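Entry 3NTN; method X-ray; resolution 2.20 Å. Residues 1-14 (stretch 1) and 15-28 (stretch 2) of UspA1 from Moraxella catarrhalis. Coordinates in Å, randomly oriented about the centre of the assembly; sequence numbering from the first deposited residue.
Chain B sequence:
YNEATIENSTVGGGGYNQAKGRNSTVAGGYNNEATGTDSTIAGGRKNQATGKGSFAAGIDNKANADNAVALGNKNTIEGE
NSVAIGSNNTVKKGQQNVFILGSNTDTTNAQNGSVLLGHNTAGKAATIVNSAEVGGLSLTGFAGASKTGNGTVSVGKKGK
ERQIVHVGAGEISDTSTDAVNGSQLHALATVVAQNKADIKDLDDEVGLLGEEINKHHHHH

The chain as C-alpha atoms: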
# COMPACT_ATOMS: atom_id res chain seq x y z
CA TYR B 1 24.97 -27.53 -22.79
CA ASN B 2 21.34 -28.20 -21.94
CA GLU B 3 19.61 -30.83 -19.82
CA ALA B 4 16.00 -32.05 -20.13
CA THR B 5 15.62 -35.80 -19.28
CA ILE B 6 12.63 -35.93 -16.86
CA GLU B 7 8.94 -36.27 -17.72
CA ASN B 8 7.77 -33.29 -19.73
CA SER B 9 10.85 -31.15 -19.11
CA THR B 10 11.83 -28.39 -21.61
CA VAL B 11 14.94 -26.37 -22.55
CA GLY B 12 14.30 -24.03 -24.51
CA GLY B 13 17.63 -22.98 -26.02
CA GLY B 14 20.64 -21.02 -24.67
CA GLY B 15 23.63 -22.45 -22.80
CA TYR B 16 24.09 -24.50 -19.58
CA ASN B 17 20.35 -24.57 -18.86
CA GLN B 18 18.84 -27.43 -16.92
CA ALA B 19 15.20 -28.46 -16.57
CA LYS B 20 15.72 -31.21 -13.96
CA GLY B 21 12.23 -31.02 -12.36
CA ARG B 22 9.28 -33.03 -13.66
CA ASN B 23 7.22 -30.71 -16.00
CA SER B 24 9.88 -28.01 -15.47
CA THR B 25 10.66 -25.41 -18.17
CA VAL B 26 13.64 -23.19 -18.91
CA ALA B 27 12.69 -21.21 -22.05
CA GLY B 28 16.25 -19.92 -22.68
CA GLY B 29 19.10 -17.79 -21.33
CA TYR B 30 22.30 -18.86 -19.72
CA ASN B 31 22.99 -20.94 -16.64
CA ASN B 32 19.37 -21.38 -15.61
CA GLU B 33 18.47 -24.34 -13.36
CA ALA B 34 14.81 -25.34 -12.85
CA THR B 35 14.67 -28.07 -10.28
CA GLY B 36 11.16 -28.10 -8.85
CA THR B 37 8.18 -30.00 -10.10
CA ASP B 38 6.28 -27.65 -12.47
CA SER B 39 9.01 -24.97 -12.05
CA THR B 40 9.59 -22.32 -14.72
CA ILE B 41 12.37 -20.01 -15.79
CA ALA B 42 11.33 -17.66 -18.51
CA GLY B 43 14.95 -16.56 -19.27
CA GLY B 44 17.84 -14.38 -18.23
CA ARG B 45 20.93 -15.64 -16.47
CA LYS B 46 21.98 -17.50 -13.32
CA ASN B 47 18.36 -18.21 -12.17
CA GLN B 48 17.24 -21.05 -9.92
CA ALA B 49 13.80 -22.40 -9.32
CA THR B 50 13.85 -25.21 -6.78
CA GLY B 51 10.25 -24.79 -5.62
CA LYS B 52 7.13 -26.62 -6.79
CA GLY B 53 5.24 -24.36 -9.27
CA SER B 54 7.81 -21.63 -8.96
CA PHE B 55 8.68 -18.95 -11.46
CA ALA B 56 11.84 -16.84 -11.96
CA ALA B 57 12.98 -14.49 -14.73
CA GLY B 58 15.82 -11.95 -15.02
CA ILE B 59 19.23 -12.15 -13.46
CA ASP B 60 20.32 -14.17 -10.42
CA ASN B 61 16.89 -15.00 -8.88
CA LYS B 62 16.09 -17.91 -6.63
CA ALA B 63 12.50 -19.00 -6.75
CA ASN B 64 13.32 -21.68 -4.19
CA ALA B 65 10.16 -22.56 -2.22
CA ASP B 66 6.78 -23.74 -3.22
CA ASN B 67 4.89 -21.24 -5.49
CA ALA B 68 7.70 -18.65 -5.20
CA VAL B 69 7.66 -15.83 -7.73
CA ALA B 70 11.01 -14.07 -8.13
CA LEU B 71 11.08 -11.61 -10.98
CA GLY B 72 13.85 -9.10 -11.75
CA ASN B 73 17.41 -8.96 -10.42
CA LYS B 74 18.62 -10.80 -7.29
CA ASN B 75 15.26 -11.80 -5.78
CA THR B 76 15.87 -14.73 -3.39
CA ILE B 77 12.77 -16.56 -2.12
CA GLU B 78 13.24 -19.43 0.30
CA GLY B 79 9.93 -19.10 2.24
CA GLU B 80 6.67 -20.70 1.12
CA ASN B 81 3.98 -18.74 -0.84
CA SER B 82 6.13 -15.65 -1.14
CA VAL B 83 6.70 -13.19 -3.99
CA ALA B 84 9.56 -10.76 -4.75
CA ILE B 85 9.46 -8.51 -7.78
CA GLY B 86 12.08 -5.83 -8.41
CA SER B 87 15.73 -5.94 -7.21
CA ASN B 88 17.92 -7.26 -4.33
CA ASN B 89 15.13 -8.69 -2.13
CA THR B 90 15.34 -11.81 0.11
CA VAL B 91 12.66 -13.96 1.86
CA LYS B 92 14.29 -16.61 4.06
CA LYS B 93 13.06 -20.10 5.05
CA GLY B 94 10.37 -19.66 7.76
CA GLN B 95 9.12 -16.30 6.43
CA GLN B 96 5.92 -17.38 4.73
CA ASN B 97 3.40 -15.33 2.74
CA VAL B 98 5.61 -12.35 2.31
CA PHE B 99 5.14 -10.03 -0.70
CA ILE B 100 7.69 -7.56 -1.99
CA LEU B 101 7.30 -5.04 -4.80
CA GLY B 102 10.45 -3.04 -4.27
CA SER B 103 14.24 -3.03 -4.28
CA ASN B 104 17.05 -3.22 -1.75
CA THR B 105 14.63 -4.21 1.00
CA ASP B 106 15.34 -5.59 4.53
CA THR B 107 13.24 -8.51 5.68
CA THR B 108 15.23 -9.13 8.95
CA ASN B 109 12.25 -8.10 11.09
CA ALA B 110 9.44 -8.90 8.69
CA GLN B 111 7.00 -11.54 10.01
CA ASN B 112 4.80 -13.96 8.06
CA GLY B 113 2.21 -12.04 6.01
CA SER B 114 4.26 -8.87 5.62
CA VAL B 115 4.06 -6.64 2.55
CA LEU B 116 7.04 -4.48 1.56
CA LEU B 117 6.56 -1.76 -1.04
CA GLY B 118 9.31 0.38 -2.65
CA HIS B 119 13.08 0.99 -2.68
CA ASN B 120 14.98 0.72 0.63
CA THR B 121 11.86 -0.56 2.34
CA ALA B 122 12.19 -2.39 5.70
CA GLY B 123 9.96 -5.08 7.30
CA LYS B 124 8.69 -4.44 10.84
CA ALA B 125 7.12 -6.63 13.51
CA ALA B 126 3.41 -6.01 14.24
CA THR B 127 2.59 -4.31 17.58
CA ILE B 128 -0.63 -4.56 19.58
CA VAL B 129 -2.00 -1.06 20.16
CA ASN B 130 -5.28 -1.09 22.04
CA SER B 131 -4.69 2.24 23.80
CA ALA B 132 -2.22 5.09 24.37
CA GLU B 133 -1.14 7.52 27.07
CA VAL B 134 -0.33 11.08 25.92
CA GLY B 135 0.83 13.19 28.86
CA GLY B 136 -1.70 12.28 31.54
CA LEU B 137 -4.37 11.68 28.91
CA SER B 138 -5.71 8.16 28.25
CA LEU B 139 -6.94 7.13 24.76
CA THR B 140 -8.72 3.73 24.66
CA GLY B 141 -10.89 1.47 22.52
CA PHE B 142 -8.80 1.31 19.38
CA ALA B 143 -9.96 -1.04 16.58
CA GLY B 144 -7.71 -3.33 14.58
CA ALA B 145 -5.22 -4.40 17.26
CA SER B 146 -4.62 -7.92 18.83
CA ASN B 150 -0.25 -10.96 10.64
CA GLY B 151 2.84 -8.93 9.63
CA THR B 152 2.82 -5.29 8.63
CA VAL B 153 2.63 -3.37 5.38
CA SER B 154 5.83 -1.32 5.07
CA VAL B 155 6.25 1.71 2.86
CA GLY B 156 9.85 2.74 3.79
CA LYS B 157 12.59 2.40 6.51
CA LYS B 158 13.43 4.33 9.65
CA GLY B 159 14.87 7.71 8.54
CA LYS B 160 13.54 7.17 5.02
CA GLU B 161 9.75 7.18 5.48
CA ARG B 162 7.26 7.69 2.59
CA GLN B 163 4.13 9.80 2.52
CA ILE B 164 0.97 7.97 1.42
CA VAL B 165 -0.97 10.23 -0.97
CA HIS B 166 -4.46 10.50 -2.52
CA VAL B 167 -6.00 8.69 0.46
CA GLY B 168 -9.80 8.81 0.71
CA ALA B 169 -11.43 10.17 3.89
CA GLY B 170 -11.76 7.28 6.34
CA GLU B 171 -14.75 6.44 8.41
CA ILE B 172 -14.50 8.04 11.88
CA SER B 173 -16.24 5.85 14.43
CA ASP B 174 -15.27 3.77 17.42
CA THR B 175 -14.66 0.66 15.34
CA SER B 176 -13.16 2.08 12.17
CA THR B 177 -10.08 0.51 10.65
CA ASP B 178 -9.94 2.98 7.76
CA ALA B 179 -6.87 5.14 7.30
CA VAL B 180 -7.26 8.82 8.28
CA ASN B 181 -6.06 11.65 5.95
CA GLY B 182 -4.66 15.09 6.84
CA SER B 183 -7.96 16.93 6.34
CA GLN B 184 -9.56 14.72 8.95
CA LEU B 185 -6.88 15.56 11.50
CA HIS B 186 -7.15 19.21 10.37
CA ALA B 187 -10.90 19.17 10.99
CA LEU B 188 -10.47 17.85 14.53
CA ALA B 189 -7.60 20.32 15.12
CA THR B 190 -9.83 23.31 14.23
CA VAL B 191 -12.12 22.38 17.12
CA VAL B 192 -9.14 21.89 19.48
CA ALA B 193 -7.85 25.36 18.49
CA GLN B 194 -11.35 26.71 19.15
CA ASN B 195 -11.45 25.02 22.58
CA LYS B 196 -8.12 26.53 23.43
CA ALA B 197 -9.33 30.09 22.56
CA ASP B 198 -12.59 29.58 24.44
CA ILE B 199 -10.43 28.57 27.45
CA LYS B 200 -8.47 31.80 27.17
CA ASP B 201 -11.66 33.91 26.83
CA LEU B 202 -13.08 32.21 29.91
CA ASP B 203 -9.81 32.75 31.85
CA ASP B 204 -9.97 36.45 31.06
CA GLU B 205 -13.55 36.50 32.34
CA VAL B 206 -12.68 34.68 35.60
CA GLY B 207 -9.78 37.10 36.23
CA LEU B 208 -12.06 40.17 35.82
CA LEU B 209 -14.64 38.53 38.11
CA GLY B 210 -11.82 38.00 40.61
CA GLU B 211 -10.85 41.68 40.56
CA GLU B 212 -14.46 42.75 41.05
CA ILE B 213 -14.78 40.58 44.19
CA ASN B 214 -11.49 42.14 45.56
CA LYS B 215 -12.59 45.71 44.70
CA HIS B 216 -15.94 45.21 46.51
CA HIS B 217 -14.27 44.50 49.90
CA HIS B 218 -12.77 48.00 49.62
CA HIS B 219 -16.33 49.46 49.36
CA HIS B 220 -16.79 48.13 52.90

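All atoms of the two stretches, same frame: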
# COMPACT_ATOMS: atom_id res chain seq x y z
N TYR B 1 24.78 -26.33 -23.66
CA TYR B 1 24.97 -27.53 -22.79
C TYR B 1 23.74 -27.75 -21.90
O TYR B 1 23.75 -27.54 -20.67
CB TYR B 1 26.28 -27.45 -22.00
CG TYR B 1 27.48 -27.66 -22.87
CD1 TYR B 1 28.10 -28.91 -22.95
CD2 TYR B 1 28.00 -26.62 -23.67
CE1 TYR B 1 29.21 -29.12 -23.77
CE2 TYR B 1 29.11 -26.83 -24.51
CZ TYR B 1 29.72 -28.08 -24.55
OH TYR B 1 30.81 -28.31 -25.36
N ASN B 2 22.67 -28.19 -22.55
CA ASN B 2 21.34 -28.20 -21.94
C ASN B 2 20.90 -29.58 -21.45
O ASN B 2 21.45 -30.61 -21.88
CB ASN B 2 20.34 -27.55 -22.90
CG ASN B 2 20.68 -26.09 -23.18
OD1 ASN B 2 20.96 -25.31 -22.26
ND2 ASN B 2 20.66 -25.70 -24.45
N GLU B 3 19.94 -29.60 -20.52
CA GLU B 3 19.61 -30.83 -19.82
C GLU B 3 18.11 -30.95 -19.53
O GLU B 3 17.59 -30.31 -18.61
CB GLU B 3 20.44 -30.96 -18.54
CG GLU B 3 20.43 -32.35 -17.91
CD GLU B 3 21.45 -32.49 -16.79
OE1 GLU B 3 22.63 -32.14 -17.02
OE2 GLU B 3 21.08 -32.97 -15.70
N ALA B 4 17.43 -31.80 -20.31
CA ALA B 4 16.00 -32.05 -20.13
C ALA B 4 15.60 -33.55 -20.28
O ALA B 4 15.01 -33.95 -21.30
CB ALA B 4 15.19 -31.16 -21.07
N THR B 5 15.90 -34.35 -19.26
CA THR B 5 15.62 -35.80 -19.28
C THR B 5 14.24 -36.18 -18.74
O THR B 5 13.55 -37.01 -19.32
CB THR B 5 16.72 -36.65 -18.52
OG1 THR B 5 17.00 -36.05 -17.24
CG2 THR B 5 18.01 -36.78 -19.35
N ILE B 6 13.84 -35.56 -17.62
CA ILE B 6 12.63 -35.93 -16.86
C ILE B 6 11.33 -35.78 -17.64
O ILE B 6 11.29 -35.11 -18.68
CB ILE B 6 12.50 -35.11 -15.54
CG1 ILE B 6 13.82 -34.39 -15.22
CG2 ILE B 6 11.97 -35.98 -14.39
CD1 ILE B 6 15.02 -35.30 -14.82
N GLU B 7 10.27 -36.40 -17.14
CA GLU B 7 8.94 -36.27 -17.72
C GLU B 7 8.64 -34.81 -17.99
O GLU B 7 8.74 -33.95 -17.10
CB GLU B 7 7.88 -36.82 -16.79
CG GLU B 7 6.72 -37.52 -17.48
CD GLU B 7 5.77 -38.16 -16.49
OE1 GLU B 7 5.52 -39.40 -16.60
OE2 GLU B 7 5.29 -37.43 -15.58
N ASN B 8 8.30 -34.56 -19.25
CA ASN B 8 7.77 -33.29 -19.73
C ASN B 8 8.65 -32.08 -19.42
O ASN B 8 8.12 -30.96 -19.29
CB ASN B 8 6.33 -33.09 -19.24
CG ASN B 8 5.40 -34.19 -19.72
OD1 ASN B 8 5.44 -34.58 -20.89
ND2 ASN B 8 4.55 -34.69 -18.82
N SER B 9 9.96 -32.29 -19.30
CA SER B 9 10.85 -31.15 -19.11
C SER B 9 11.33 -30.50 -20.45
O SER B 9 11.48 -31.17 -21.49
CB SER B 9 11.98 -31.47 -18.14
OG SER B 9 12.96 -32.30 -18.72
N THR B 10 11.53 -29.18 -20.42
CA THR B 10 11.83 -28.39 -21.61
C THR B 10 12.93 -27.36 -21.37
O THR B 10 12.82 -26.53 -20.46
CB THR B 10 10.55 -27.67 -22.19
OG1 THR B 10 9.55 -28.65 -22.49
CG2 THR B 10 10.85 -26.84 -23.46
N VAL B 11 13.99 -27.45 -22.19
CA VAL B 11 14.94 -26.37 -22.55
C VAL B 11 14.87 -26.43 -24.09
O VAL B 11 15.30 -27.42 -24.68
CB VAL B 11 16.37 -26.74 -22.13
CG1 VAL B 11 17.33 -25.55 -22.38
CG2 VAL B 11 16.43 -27.27 -20.67
N GLY B 12 14.35 -25.44 -24.81
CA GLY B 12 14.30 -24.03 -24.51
C GLY B 12 15.28 -23.61 -25.60
O GLY B 12 14.95 -23.53 -26.80
N GLY B 13 16.54 -23.46 -25.18
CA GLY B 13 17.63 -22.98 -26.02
C GLY B 13 18.59 -22.36 -25.03
O GLY B 13 18.42 -22.56 -23.82
N GLY B 14 19.58 -21.59 -25.51
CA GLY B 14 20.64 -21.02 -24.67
C GLY B 14 21.75 -21.99 -24.26
O GLY B 14 21.88 -23.10 -24.80
N GLY B 15 22.55 -21.59 -23.28
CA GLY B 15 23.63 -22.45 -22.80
C GLY B 15 23.46 -22.80 -21.33
O GLY B 15 22.90 -22.01 -20.58
N TYR B 16 23.96 -24.00 -20.97
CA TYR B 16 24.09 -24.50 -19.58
C TYR B 16 22.82 -24.40 -18.78
O TYR B 16 22.88 -24.14 -17.57
CB TYR B 16 25.27 -23.83 -18.82
CG TYR B 16 26.60 -24.13 -19.44
CD1 TYR B 16 27.39 -25.21 -19.01
CD2 TYR B 16 27.06 -23.37 -20.51
CE1 TYR B 16 28.61 -25.50 -19.63
CE2 TYR B 16 28.27 -23.65 -21.13
CZ TYR B 16 29.04 -24.70 -20.70
OH TYR B 16 30.24 -24.92 -21.34
N ASN B 17 21.68 -24.59 -19.46
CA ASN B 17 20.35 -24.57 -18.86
C ASN B 17 19.93 -25.97 -18.48
O ASN B 17 20.27 -26.91 -19.14
CB ASN B 17 19.33 -23.95 -19.82
CG ASN B 17 19.56 -22.48 -20.02
OD1 ASN B 17 19.89 -21.76 -19.08
ND2 ASN B 17 19.42 -22.03 -21.25
N GLN B 18 19.19 -26.12 -17.39
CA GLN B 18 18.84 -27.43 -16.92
C GLN B 18 17.39 -27.42 -16.51
O GLN B 18 17.00 -26.59 -15.72
CB GLN B 18 19.74 -27.84 -15.74
CG GLN B 18 21.15 -28.36 -16.13
CD GLN B 18 22.16 -28.32 -14.97
OE1 GLN B 18 22.74 -29.35 -14.58
NE2 GLN B 18 22.37 -27.12 -14.41
N ALA B 19 16.58 -28.33 -17.03
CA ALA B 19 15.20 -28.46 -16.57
C ALA B 19 15.12 -29.83 -15.90
O ALA B 19 14.64 -30.79 -16.48
CB ALA B 19 14.26 -28.34 -17.72
N LYS B 20 15.64 -29.93 -14.68
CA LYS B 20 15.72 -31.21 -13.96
C LYS B 20 14.40 -31.63 -13.31
O LYS B 20 14.23 -32.80 -12.99
CB LYS B 20 16.83 -31.17 -12.91
CG LYS B 20 18.21 -30.88 -13.47
CD LYS B 20 19.19 -30.45 -12.39
CE LYS B 20 20.55 -31.12 -12.59
NZ LYS B 20 21.55 -30.72 -11.54
N GLY B 21 13.49 -30.69 -13.06
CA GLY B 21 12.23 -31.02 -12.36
C GLY B 21 11.24 -31.60 -13.33
O GLY B 21 11.23 -31.20 -14.51
N ARG B 22 10.44 -32.58 -12.88
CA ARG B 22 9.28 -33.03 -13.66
C ARG B 22 8.40 -31.84 -14.10
O ARG B 22 8.10 -30.98 -13.28
CB ARG B 22 8.45 -34.00 -12.81
CG ARG B 22 7.51 -34.87 -13.61
CD ARG B 22 7.05 -36.16 -12.86
NE ARG B 22 6.67 -35.95 -11.44
CZ ARG B 22 5.55 -35.36 -11.04
NH1 ARG B 22 4.67 -34.90 -11.93
NH2 ARG B 22 5.31 -35.22 -9.74
N ASN B 23 7.97 -31.83 -15.37
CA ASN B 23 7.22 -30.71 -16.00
C ASN B 23 7.91 -29.34 -15.92
O ASN B 23 7.24 -28.29 -16.09
CB ASN B 23 5.81 -30.51 -15.41
CG ASN B 23 5.00 -31.78 -15.28
OD1 ASN B 23 4.89 -32.59 -16.21
ND2 ASN B 23 4.39 -31.95 -14.11
N SER B 24 9.20 -29.30 -15.58
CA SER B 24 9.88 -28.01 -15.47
C SER B 24 10.23 -27.45 -16.88
O SER B 24 10.35 -28.20 -17.85
CB SER B 24 11.13 -28.11 -14.62
OG SER B 24 12.07 -28.97 -15.28
N THR B 25 10.40 -26.13 -16.95
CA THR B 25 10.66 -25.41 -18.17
C THR B 25 11.76 -24.36 -17.93
O THR B 25 11.66 -23.55 -17.01
CB THR B 25 9.37 -24.67 -18.62
OG1 THR B 25 8.29 -25.61 -18.75
CG2 THR B 25 9.57 -23.94 -19.96
N VAL B 26 12.77 -24.34 -18.78
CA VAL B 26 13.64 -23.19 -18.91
C VAL B 26 13.56 -22.73 -20.39
O VAL B 26 14.02 -23.43 -21.28
CB VAL B 26 15.14 -23.53 -18.57
CG1 VAL B 26 16.02 -22.31 -18.80
CG2 VAL B 26 15.29 -24.06 -17.17
N ALA B 27 12.97 -21.57 -20.67
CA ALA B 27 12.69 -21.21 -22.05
C ALA B 27 13.96 -20.78 -22.82
O ALA B 27 13.95 -20.79 -24.04
CB ALA B 27 11.62 -20.13 -22.16
N GLY B 28 15.02 -20.41 -22.09
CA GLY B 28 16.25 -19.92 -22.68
C GLY B 28 17.13 -19.22 -21.64
O GLY B 28 16.96 -19.42 -20.42
O HOH W 1 8.36 -28.58 -19.92

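The apolar centre of this contact is small and gathers around Val 11. Its CG2 lies 3.8 Å from Ala 19 CB, and its CG1 lies 3.6 Å from Asn 17 CB, the aliphatic start of a polar side chain. Ala 19 directs its CA-to-CB bond toward the first stretch, and its CB also reaches Thr 10 O at 3.6 Å, so a single methyl group touches both side chain and backbone.

Around this centre the two stretches run in parallel register. Thr 10 pairs with Thr 25, their CA atoms 4.7 Å apart. The pairing rests on two hydrogen bonds, Thr 10 N to Ser 24 O (3.0 Å, 149°) and Val 26 N to Thr 10 O (2.8 Å, 166°). Further along, Ala 19 N donates to Glu 3 O at 2.7 Å and 164°, whereas Glu 3 N to Asn 17 O, 3.0 Å but bent to 127°, is weak.

The turns keep the same 15-residue offset. Ile 6 to Ser 9 and Gly 21 to Ser 24 are both type II, and Asn 23 N donates to Glu 7 O (2.8 Å, 170°), linking one turn to the next. Beside them, water 1 donates to Asn 8 O (2.5 Å) and Ser 24 O (2.9 Å) and accepts from Thr 10 OG1 (2.8 Å) and Thr 25 OG1 (3.2 Å), bridging the stretches.

Asn 17 and Asn 2 secure the polar end. Asn 17 ND2 donates to Gly 13 O at 2.8 Å, and Asn 17 N to Asn 2 OD1 at 3.0 Å; Asn 2 ND2 in turn holds Gly 14 O at 2.9 Å. At the exposed edge, Tyr 1 CB sits over one face of the Tyr 16 ring, 3.9 Å from its centroid, while the two rings are slid apart and barely overlap. Glu 7 OE2 and Arg 22 NH1, 4.5 Å apart, remain beyond salt-bridge range.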